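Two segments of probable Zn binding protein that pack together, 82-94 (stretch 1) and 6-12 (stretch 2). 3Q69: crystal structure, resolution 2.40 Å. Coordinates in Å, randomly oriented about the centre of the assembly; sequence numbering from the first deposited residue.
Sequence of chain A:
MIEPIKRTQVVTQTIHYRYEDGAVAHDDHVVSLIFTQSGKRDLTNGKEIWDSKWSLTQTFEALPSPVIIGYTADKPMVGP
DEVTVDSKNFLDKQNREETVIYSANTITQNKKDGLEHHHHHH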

# COMPACT_ATOMS: atom_id res chain seq x y z
N GLU A 82 3.83 6.03 4.88
CA GLU A 82 4.03 6.70 3.61
C GLU A 82 4.68 5.78 2.59
O GLU A 82 5.75 5.17 2.85
CB GLU A 82 4.91 7.94 3.76
CG GLU A 82 4.26 9.10 4.49
CD GLU A 82 5.00 10.40 4.27
OE1 GLU A 82 6.23 10.33 4.02
OE2 GLU A 82 4.38 11.49 4.35
N VAL A 83 4.05 5.69 1.42
CA VAL A 83 4.54 4.85 0.34
C VAL A 83 4.88 5.71 -0.86
O VAL A 83 4.09 6.56 -1.25
CB VAL A 83 3.49 3.79 -0.08
CG1 VAL A 83 3.92 3.06 -1.32
CG2 VAL A 83 3.27 2.83 1.04
N THR A 84 6.06 5.51 -1.41
CA THR A 84 6.52 6.27 -2.56
C THR A 84 6.83 5.34 -3.72
O THR A 84 7.38 4.24 -3.55
CB THR A 84 7.78 7.10 -2.25
OG1 THR A 84 7.45 8.13 -1.30
CG2 THR A 84 8.28 7.79 -3.52
N VAL A 85 6.45 5.79 -4.91
CA VAL A 85 6.69 5.05 -6.13
C VAL A 85 7.33 6.06 -7.06
O VAL A 85 6.84 7.17 -7.22
CB VAL A 85 5.38 4.57 -6.79
CG1 VAL A 85 5.67 4.02 -8.21
CG2 VAL A 85 4.72 3.53 -5.93
N ASP A 86 8.44 5.68 -7.67
CA ASP A 86 9.14 6.57 -8.58
C ASP A 86 9.31 5.87 -9.92
O ASP A 86 9.15 4.65 -10.06
CB ASP A 86 10.50 6.97 -8.00
CG ASP A 86 11.22 5.79 -7.37
OD1 ASP A 86 11.45 4.79 -8.07
OD2 ASP A 86 11.54 5.87 -6.16
N SER A 87 9.64 6.66 -10.93
CA SER A 87 9.81 6.11 -12.26
C SER A 87 10.86 4.99 -12.39
O SER A 87 10.63 4.00 -13.08
CB SER A 87 10.16 7.24 -13.21
OG SER A 87 10.15 6.79 -14.55
N LYS A 88 11.99 5.15 -11.70
CA LYS A 88 13.08 4.16 -11.75
C LYS A 88 12.82 2.81 -11.13
O LYS A 88 13.52 1.84 -11.44
CB LYS A 88 14.36 4.73 -11.12
CG LYS A 88 15.26 5.48 -12.10
CD LYS A 88 14.98 6.98 -12.09
CE LYS A 88 15.54 7.65 -10.83
NZ LYS A 88 15.54 9.13 -10.96
N ASN A 89 11.83 2.72 -10.26
CA ASN A 89 11.52 1.45 -9.60
C ASN A 89 10.00 1.29 -9.64
O ASN A 89 9.39 0.74 -8.71
CB ASN A 89 12.01 1.48 -8.15
CG ASN A 89 13.47 1.95 -8.03
OD1 ASN A 89 14.40 1.28 -8.48
ND2 ASN A 89 13.66 3.12 -7.42
N PHE A 90 9.40 1.75 -10.73
CA PHE A 90 7.95 1.69 -10.86
C PHE A 90 7.35 0.29 -10.73
O PHE A 90 6.34 0.10 -10.04
CB PHE A 90 7.50 2.31 -12.19
CG PHE A 90 6.03 2.62 -12.23
CD1 PHE A 90 5.09 1.62 -12.52
CD2 PHE A 90 5.58 3.90 -11.93
CE1 PHE A 90 3.74 1.89 -12.49
CE2 PHE A 90 4.20 4.19 -11.90
CZ PHE A 90 3.29 3.18 -12.18
N LEU A 91 7.98 -0.69 -11.36
CA LEU A 91 7.47 -2.06 -11.36
C LEU A 91 7.79 -2.92 -10.14
O LEU A 91 7.78 -4.15 -10.24
CB LEU A 91 7.98 -2.81 -12.61
CG LEU A 91 7.73 -2.19 -13.98
CD1 LEU A 91 8.75 -2.71 -14.98
CD2 LEU A 91 6.31 -2.51 -14.44
N ASP A 92 8.07 -2.30 -9.00
CA ASP A 92 8.40 -3.07 -7.81
C ASP A 92 7.31 -3.06 -6.73
O ASP A 92 6.97 -2.02 -6.20
CB ASP A 92 9.72 -2.57 -7.23
CG ASP A 92 10.89 -2.78 -8.18
OD1 ASP A 92 11.13 -3.93 -8.59
OD2 ASP A 92 11.58 -1.80 -8.52
N LYS A 93 6.80 -4.24 -6.42
CA LYS A 93 5.74 -4.41 -5.42
C LYS A 93 6.19 -3.92 -4.04
O LYS A 93 7.32 -4.17 -3.63
CB LYS A 93 5.36 -5.90 -5.33
CG LYS A 93 4.82 -6.50 -6.61
CD LYS A 93 4.48 -7.98 -6.43
CE LYS A 93 3.65 -8.52 -7.59
NZ LYS A 93 2.46 -7.65 -7.84
N GLN A 94 5.29 -3.24 -3.33
CA GLN A 94 5.60 -2.67 -2.02
C GLN A 94 4.47 -2.89 -1.02
O GLN A 94 4.36 -2.16 -0.03
CB GLN A 94 5.83 -1.17 -2.14
CG GLN A 94 6.78 -0.79 -3.23
CD GLN A 94 7.14 0.70 -3.16
OE1 GLN A 94 7.63 1.17 -2.13
NE2 GLN A 94 6.89 1.44 -4.24
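Stretch 2 6-12: KRTQVVT

Stretch 2, residues 6-12, is extended beta strand throughout and continues a strand that begins earlier in the chain and runs on past Thr12. It runs alongside stretch 1, which has strand at 82-86 and, further on, a type I beta turn from Asn89 to Asp92. Stretch 2 follows residues 90-94 in the same sense and runs opposite to strand 82-86: the CA of Phe90 is 7.0 Å from the CA of Gln9, and the CA of Gln94 is 6.0 Å from the CA of Val11. No backbone-to-backbone hydrogen bond joins the two stretches, so the contact rests mainly on side chains. Alternation along the strand sends the CA-to-CB bonds of Arg7, Gln9 and Val11 toward stretch 1 and those of Thr8, Val10 and Thr12 away; together the two stretches bury 539 Å².

Lys6 is out of reach. Arg7, with chi1 p and the rest of its chain extended, reaches along Phe90. Its guanidinium lies flat on Phe90, centres 4.4 Å apart and planes at 5°, while Arg7 CD stands 3.7 Å from the Phe90 ring centroid, over the face, in a CH-pi contact. The far end of the guanidinium meets Ser87: Arg7 NH1 donates a weak hydrogen bond to Ser87 O at 3.2 Å, and although Arg7 NH1 is also 2.9 Å from Ser87 OG, the angle there is too poor for a bond. Arg7 O comes within 3.3 Å of Phe90 CZ. Thr8 contributes backbone rather than side chain, its carbonyl C lying at the ring edge, 3.6 Å from Phe90 CE1.

Gln9 touches both the strand and the turn of stretch 1. Its CB is 3.6 Å from Phe90 CE1 and its CG is 4.0 Å from Val85 CG2. The bend at chi2 (p) turns the amide so that Gln9 NE2 donates to Val10 O at 3.1 Å, within its own strand. Gln9 OE1 is left 2.8 Å from Phe90 O, a close approach of two acceptors and no hydrogen bond.

The CA-to-CB bond of Val10 points away, but its carbonyl takes part through water 1, which donates a weak hydrogen bond to Val10 O at 3.3 Å and accepts one from Gln94 N at 2.7 Å, linking the backbones. Val11, buried, closes the contact: its CG2 packs 4.0 Å from Val83 CG1, and its CG1 lies 3.4 Å from Gln94 O and 4.1 Å from Gln94 CB. The CA-to-CB bond of Thr12 points away, and the residue makes no contact.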

# COMPACT_ATOMS: atom_id res chain seq x y z
N LYS A 6 0.38 5.59 -20.18
CA LYS A 6 0.39 5.65 -18.73
C LYS A 6 0.59 4.27 -18.14
O LYS A 6 0.44 3.25 -18.83
CB LYS A 6 -0.92 6.26 -18.21
CG LYS A 6 -2.16 5.37 -18.41
CD LYS A 6 -3.45 6.15 -18.18
CE LYS A 6 -4.65 5.29 -18.49
NZ LYS A 6 -4.66 4.04 -17.67
N ARG A 7 1.00 4.24 -16.88
CA ARG A 7 1.21 2.97 -16.20
C ARG A 7 0.77 3.13 -14.75
O ARG A 7 0.91 4.20 -14.16
CB ARG A 7 2.68 2.51 -16.30
CG ARG A 7 3.71 3.52 -15.80
CD ARG A 7 5.12 2.94 -15.84
NE ARG A 7 6.14 3.93 -15.57
CZ ARG A 7 7.44 3.67 -15.47
NH1 ARG A 7 8.29 4.65 -15.21
NH2 ARG A 7 7.90 2.45 -15.66
N THR A 8 0.24 2.05 -14.19
CA THR A 8 -0.26 2.06 -12.82
C THR A 8 0.35 1.02 -11.89
O THR A 8 0.57 -0.12 -12.26
CB THR A 8 -1.78 1.86 -12.81
OG1 THR A 8 -2.40 2.89 -13.59
CG2 THR A 8 -2.32 1.90 -11.38
N GLN A 9 0.62 1.46 -10.67
CA GLN A 9 1.16 0.61 -9.63
C GLN A 9 0.15 0.72 -8.49
O GLN A 9 -0.25 1.81 -8.12
CB GLN A 9 2.52 1.14 -9.16
CG GLN A 9 3.07 0.48 -7.89
CD GLN A 9 3.38 -1.01 -8.06
OE1 GLN A 9 4.30 -1.39 -8.80
NE2 GLN A 9 2.60 -1.85 -7.37
N VAL A 10 -0.27 -0.42 -7.96
CA VAL A 10 -1.21 -0.44 -6.85
C VAL A 10 -0.53 -1.06 -5.64
O VAL A 10 -0.02 -2.17 -5.73
CB VAL A 10 -2.46 -1.29 -7.21
CG1 VAL A 10 -3.49 -1.18 -6.11
CG2 VAL A 10 -3.03 -0.84 -8.55
N VAL A 11 -0.52 -0.34 -4.52
CA VAL A 11 0.08 -0.85 -3.30
C VAL A 11 -1.02 -1.04 -2.27
O VAL A 11 -1.79 -0.13 -2.02
CB VAL A 11 1.11 0.11 -2.72
CG1 VAL A 11 1.80 -0.56 -1.55
CG2 VAL A 11 2.11 0.51 -3.80
N THR A 12 -1.09 -2.21 -1.67
CA THR A 12 -2.13 -2.44 -0.70
C THR A 12 -1.58 -2.74 0.68
O THR A 12 -0.48 -3.23 0.83
CB THR A 12 -3.02 -3.61 -1.15
OG1 THR A 12 -2.36 -4.84 -0.88
CG2 THR A 12 -3.28 -3.52 -2.66
O HOH W 1 3.07 -2.81 -4.73